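Local coordinates for putative immunoglobulin A1 protease (Bacteroides ovatus, PDB 3N6Z), which is a putative immunoglobulin A1 protease, probably a hydrolase, built on a parallel beta-helix, at residues I147-G152 with G175-S180; I201-S206 with N347-G352. All blocks are in the same frame, centred on the assembly; numbering follows the deposited sequence.

In the fold
Both contacts involve the coils of a parallel beta-helix, but at different places. Interaction 1 lies near the centre of the chain and brings strand 147-148 on one face of the coil against strand 176-179, which belongs to a different face; aliphatic side chains pack against each other and against backbone carbonyls, with no hydrogen bond between the segments. Interaction 2 joins the corner and strand at 201-206 to residues 347-352 near the C-terminus, which lie against the side of the coils. Its touching residues are also buried, yet aromatic packing is combined with a side-chain hydrogen bond, and the C-terminal segment continues into solvent-exposed lysines. The two share no strand, and their centres are about 20 Å apart.

Interaction 1. Residues I147-G152 with G175-S180; sequences IGIITG and GEVIGS
Ile147 and Ile149 pack against Val177, two isoleucines of one coil meeting a valine that points toward them from strand 176-179. The side chain of Ile147 can be followed outward. Its CB carries CG1 between the backbone N and the carbonyl carbon (chi1 65°), a crowded position that sends this branch toward the other strand. CG1 lies 3.8 Å from Ile178 O and 4.1 Å from Gly179 CA, and it also meets CG1 of Val177. The chain then extends (chi2 171°), and the terminal CD1 comes to rest 3.4 Å from Ile178 O, so within this pair of segments the methyl meets a backbone carbonyl.

The branches of Val177 divide the work. CG1, anti to its backbone N, sits 3.7 Å from Ile147 O and also approaches Gly148 CA, whereas CG2 serves Ile149, lying 3.6 Å from Ile149 CG1 and 3.8 Å from Ile149 CD1. The side chains of Ile149 and Val177 cross obliquely. At Gly179 a side chain would run close to Ile147 N, consistent with the near approach of 5.5 Å between Ile147 CA and Gly179 CA.

Val140 on strand 138-141 touches both isoleucines, extending the cluster into the beta-helix core. Glu176 points away and its OE2 is hydrogen-bonded to Ser139. Ile147 spends its backbone bonds on Ala182 and Gly184, in the next coil, so the two faces meet mainly by van der Waals packing of aliphatic groups, some against carbonyl oxygens.

Interaction 2. Residues I201-S206 with N347-G352; sequences IKNCYS and NLWKKG
Trp349 reaches across to the corner at Asn203, where its NE1 donates a hydrogen bond to Asn203 OD1 at 3.0 Å. The indole leaves its backbone with CG anti to the carbonyl carbon, beside the backbone N (chi1 -62°). The N-H...O angle is 159°, and the acceptor lies at the edge of the indole, close to its plane. The amide and indole planes are 58° apart, and the donor is also tilted from the carbonyl plane. This is the tight side of the contact. Leu348 CD2 sits over one face of the indole, toward the rim, and packs 3.6 Å from Asn203 CB. At the far end of the ring, CH2 meets Cys204 O edge-on at 3.8 Å, and CZ3 comes 3.6 Å from Tyr205 CD1. The tyrosine and the six-membered ring meet rim to rim, neither over the other's face. An alanine in place of Trp349 would probably leave Asn203 OD1 without this donor and open a gap beside the Tyr205 ring.

The other side is looser: Lys350 and Lys351 are exposed and do not touch 201-206; Lys351 NZ bonds instead to Asn339.

Asn203 touches Asn170 and Asn236, an arrangement consistent with an asparagine ladder at successive corners of a beta-helix. Tyr205 stacks on Tyr172 of strand 172-174, and its OH is hydrogen-bonded to Ser362. Phe359 packs edge-to-face with both Tyr205 and Trp349, while Ile341 and Tyr238 also touch the indole, which thus lies between the coils, helix 334-344 and strand 358-359, the antiparallel partner of strand 349-350.

Interaction 1. Residues I147-G152 with G175-S180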
loop_
_atom_site.group_PDB
_atom_site.type_symbol
_atom_site.label_atom_id
_atom_site.label_comp_id
_atom_site.label_asym_id
_atom_site.label_seq_id
_atom_site.Cartn_x
_atom_site.Cartn_y
_atom_site.Cartn_z
ATOM N N ILE A 147 -8.154 4.714 2.225
ATOM C CA ILE A 147 -6.800 4.773 2.774
ATOM C C ILE A 147 -6.085 3.422 2.731
ATOM O O ILE A 147 -6.683 2.395 2.486
ATOM C CB ILE A 147 -6.780 5.331 4.200
ATOM C CG1 ILE A 147 -7.508 4.392 5.188
ATOM C CG2 ILE A 147 -7.286 6.776 4.277
ATOM C CD1 ILE A 147 -7.336 4.760 6.648
ATOM N N GLY A 148 -4.778 3.498 2.920
ATOM C CA GLY A 148 -3.889 2.388 3.180
ATOM C C GLY A 148 -2.854 2.786 4.206
ATOM O O GLY A 148 -2.770 3.942 4.586
ATOM N N ILE A 149 -2.063 1.818 4.691
ATOM C CA ILE A 149 -1.086 2.134 5.744
ATOM C C ILE A 149 -0.033 3.102 5.253
ATOM O O ILE A 149 0.266 4.079 5.920
ATOM C CB ILE A 149 -0.440 0.844 6.337
ATOM C CG1 ILE A 149 -1.446 0.185 7.284
ATOM C CG2 ILE A 149 0.880 1.136 7.077
ATOM C CD1 ILE A 149 -1.206 -1.311 7.559
ATOM N N ILE A 150 0.567 2.826 4.097
ATOM C CA ILE A 150 1.649 3.674 3.620
ATOM C C ILE A 150 1.127 4.997 3.049
ATOM O O ILE A 150 1.683 6.064 3.339
ATOM C CB ILE A 150 2.561 2.927 2.610
ATOM C CG1 ILE A 150 3.103 1.630 3.265
ATOM C CG2 ILE A 150 3.711 3.845 2.139
ATOM C CD1 ILE A 150 4.242 0.895 2.532
ATOM N N THR A 151 0.023 4.953 2.310
ATOM C CA THR A 151 -0.530 6.178 1.743
ATOM C C THR A 151 -1.995 6.032 1.429
ATOM O O THR A 151 -2.499 4.911 1.244
ATOM C CB THR A 151 0.284 6.618 0.503
ATOM O OG1 THR A 151 0.008 7.977 0.181
ATOM C CG2 THR A 151 -0.008 5.691 -0.694
ATOM N N GLY A 152 -2.666 7.165 1.332
ATOM C CA GLY A 152 -4.047 7.219 0.829
ATOM C C GLY A 152 -4.031 7.079 -0.673
ATOM O O GLY A 152 -4.482 6.053 -1.174
ATOM N N GLY A 175 -0.611 -5.150 10.421
ATOM C CA GLY A 175 -1.499 -4.406 11.306
ATOM C C GLY A 175 -2.926 -4.342 10.780
ATOM O O GLY A 175 -3.494 -5.380 10.439
ATOM N N GLU A 176 -3.490 -3.142 10.726
ATOM C CA GLU A 176 -4.880 -2.959 10.348
ATOM C C GLU A 176 -5.133 -1.656 9.630
ATOM O O GLU A 176 -4.537 -0.622 9.947
ATOM C CB GLU A 176 -5.811 -3.044 11.556
ATOM C CG GLU A 176 -5.609 -1.944 12.571
ATOM C CD GLU A 176 -6.615 -1.946 13.724
ATOM O OE1 GLU A 176 -7.623 -2.668 13.674
ATOM O OE2 GLU A 176 -6.406 -1.182 14.681
ATOM N N VAL A 177 -6.036 -1.742 8.646
ATOM C CA VAL A 177 -6.532 -0.628 7.874
ATOM C C VAL A 177 -8.056 -0.705 7.906
ATOM O O VAL A 177 -8.641 -1.740 7.522
ATOM C CB VAL A 177 -6.144 -0.792 6.346
ATOM C CG1 VAL A 177 -6.787 0.308 5.517
ATOM C CG2 VAL A 177 -4.691 -0.883 6.191
ATOM N N ILE A 178 -8.693 0.420 8.268
ATOM C CA ILE A 178 -10.134 0.597 8.169
ATOM C C ILE A 178 -10.369 1.867 7.346
ATOM O O ILE A 178 -9.979 2.958 7.752
ATOM C CB ILE A 178 -10.826 0.689 9.549
ATOM C CG1 ILE A 178 -10.527 -0.550 10.356
ATOM C CG2 ILE A 178 -12.360 0.924 9.350
ATOM C CD1 ILE A 178 -10.991 -0.456 11.797
ATOM N N GLY A 179 -10.961 1.728 6.168
ATOM C CA GLY A 179 -11.273 2.853 5.310
ATOM C C GLY A 179 -12.742 2.959 5.000
ATOM O O GLY A 179 -13.541 2.131 5.420
ATOM N N SER A 180 -13.075 4.007 4.264
ATOM C CA SER A 180 -14.447 4.235 3.818
ATOM C C SER A 180 -14.409 4.710 2.371
ATOM O O SER A 180 -14.149 5.879 2.109
ATOM C CB SER A 180 -15.167 5.244 4.697
ATOM O OG SER A 180 -16.550 5.294 4.342
#

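Interaction 2. Residues I201-S206 with N347-G352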
loop_
_atom_site.group_PDB
_atom_site.type_symbol
_atom_site.label_atom_id
_atom_site.label_comp_id
_atom_site.label_asym_id
_atom_site.label_seq_id
_atom_site.Cartn_x
_atom_site.Cartn_y
_atom_site.Cartn_z
ATOM N N ILE A 201 3.164 -0.323 -7.662
ATOM C CA ILE A 201 3.548 -1.027 -6.439
ATOM C C ILE A 201 4.258 -2.297 -6.871
ATOM O O ILE A 201 3.705 -3.087 -7.632
ATOM C CB ILE A 201 2.343 -1.346 -5.529
ATOM C CG1 ILE A 201 1.516 -0.082 -5.268
ATOM C CG2 ILE A 201 2.787 -2.001 -4.213
ATOM C CD1 ILE A 201 0.162 -0.288 -4.569
ATOM N N LYS A 202 5.489 -2.501 -6.399
ATOM C CA LYS A 202 6.326 -3.604 -6.856
ATOM C C LYS A 202 7.104 -4.228 -5.704
ATOM O O LYS A 202 7.700 -3.494 -4.908
ATOM C CB LYS A 202 7.309 -3.093 -7.915
ATOM C CG LYS A 202 8.283 -4.158 -8.462
ATOM C CD LYS A 202 9.226 -3.613 -9.517
ATOM C CE LYS A 202 10.108 -4.728 -10.059
ATOM N NZ LYS A 202 9.295 -5.814 -10.705
ATOM N N ASN A 203 7.156 -5.565 -5.654
ATOM C CA ASN A 203 7.924 -6.273 -4.648
ATOM C C ASN A 203 7.507 -5.852 -3.223
ATOM O O ASN A 203 8.336 -5.462 -2.398
ATOM C CB ASN A 203 9.443 -6.118 -4.876
ATOM C CG ASN A 203 9.985 -7.133 -5.881
ATOM O OD1 ASN A 203 9.652 -8.340 -5.827
ATOM N ND2 ASN A 203 10.787 -6.648 -6.812
ATOM N N CYS A 204 6.214 -5.971 -2.978
ATOM C CA CYS A 204 5.622 -5.662 -1.679
ATOM C C CYS A 204 4.730 -6.767 -1.186
ATOM O O CYS A 204 4.181 -7.540 -1.948
ATOM C CB CYS A 204 4.772 -4.373 -1.718
ATOM S SG CYS A 204 5.720 -2.867 -2.088
ATOM N N TYR A 205 4.581 -6.865 0.119
ATOM C CA TYR A 205 3.561 -7.726 0.704
ATOM C C TYR A 205 2.855 -7.029 1.869
ATOM O O TYR A 205 3.332 -6.028 2.423
ATOM C CB TYR A 205 4.144 -9.085 1.155
ATOM C CG TYR A 205 5.038 -9.063 2.370
ATOM C CD1 TYR A 205 6.395 -8.861 2.238
ATOM C CD2 TYR A 205 4.534 -9.277 3.650
ATOM C CE1 TYR A 205 7.244 -8.858 3.352
ATOM C CE2 TYR A 205 5.368 -9.316 4.771
ATOM C CZ TYR A 205 6.731 -9.093 4.623
ATOM O OH TYR A 205 7.586 -9.090 5.725
ATOM N N SER A 206 1.709 -7.580 2.238
ATOM C CA SER A 206 1.013 -7.152 3.427
ATOM C C SER A 206 0.351 -8.311 4.131
ATOM O O SER A 206 -0.153 -9.232 3.475
ATOM C CB SER A 206 -0.043 -6.114 3.082
ATOM O OG SER A 206 -0.701 -5.583 4.217
ATOM N N ASN A 347 17.044 -12.422 -4.121
ATOM C CA ASN A 347 17.864 -11.519 -3.296
ATOM C C ASN A 347 17.077 -10.736 -2.242
ATOM O O ASN A 347 17.674 -10.196 -1.315
ATOM C CB ASN A 347 18.635 -10.552 -4.202
ATOM C CG ASN A 347 19.608 -11.270 -5.138
ATOM O OD1 ASN A 347 20.239 -12.261 -4.762
ATOM N ND2 ASN A 347 19.723 -10.768 -6.365
ATOM N N LEU A 348 15.746 -10.664 -2.399
ATOM C CA LEU A 348 14.847 -9.915 -1.522
ATOM C C LEU A 348 14.017 -10.839 -0.652
ATOM O O LEU A 348 13.944 -10.665 0.556
ATOM C CB LEU A 348 13.910 -9.015 -2.352
ATOM C CG LEU A 348 12.812 -8.282 -1.595
ATOM C CD1 LEU A 348 13.420 -7.305 -0.579
ATOM C CD2 LEU A 348 11.862 -7.580 -2.594
ATOM N N TRP A 349 13.361 -11.800 -1.308
ATOM C CA TRP A 349 12.389 -12.656 -0.660
ATOM C C TRP A 349 13.051 -13.886 -0.030
ATOM O O TRP A 349 14.091 -14.375 -0.499
ATOM C CB TRP A 349 11.346 -13.100 -1.648
ATOM C CG TRP A 349 10.522 -12.024 -2.281
ATOM C CD1 TRP A 349 10.745 -11.438 -3.489
ATOM C CD2 TRP A 349 9.284 -11.479 -1.793
ATOM N NE1 TRP A 349 9.723 -10.561 -3.789
ATOM C CE2 TRP A 349 8.814 -10.573 -2.766
ATOM C CE3 TRP A 349 8.516 -11.699 -0.639
ATOM C CZ2 TRP A 349 7.620 -9.876 -2.623
ATOM C CZ3 TRP A 349 7.346 -11.004 -0.483
ATOM C CH2 TRP A 349 6.905 -10.104 -1.472
ATOM N N LYS A 350 12.437 -14.391 1.034
ATOM C CA LYS A 350 12.811 -15.693 1.618
ATOM C C LYS A 350 11.583 -16.391 2.147
ATOM O O LYS A 350 10.562 -15.747 2.414
ATOM C CB LYS A 350 13.857 -15.543 2.729
ATOM C CG LYS A 350 13.361 -14.820 3.995
ATOM C CD LYS A 350 14.369 -14.914 5.138
ATOM C CE LYS A 350 13.887 -14.153 6.373
ATOM N NZ LYS A 350 14.885 -14.203 7.499
ATOM N N LYS A 351 11.676 -17.716 2.303
ATOM C CA LYS A 351 10.587 -18.459 2.895
ATOM C C LYS A 351 10.577 -18.149 4.389
ATOM O O LYS A 351 11.631 -18.016 5.017
ATOM C CB LYS A 351 10.703 -19.972 2.585
ATOM C CG LYS A 351 10.425 -20.236 1.128
ATOM C CD LYS A 351 10.388 -21.701 0.746
ATOM C CE LYS A 351 10.489 -21.810 -0.766
ATOM N NZ LYS A 351 10.425 -23.216 -1.203
ATOM N N GLY A 352 9.390 -17.981 4.944
ATOM C CA GLY A 352 9.223 -17.743 6.357
ATOM C C GLY A 352 9.003 -19.091 7.025
ATOM O O GLY A 352 8.567 -20.068 6.390
#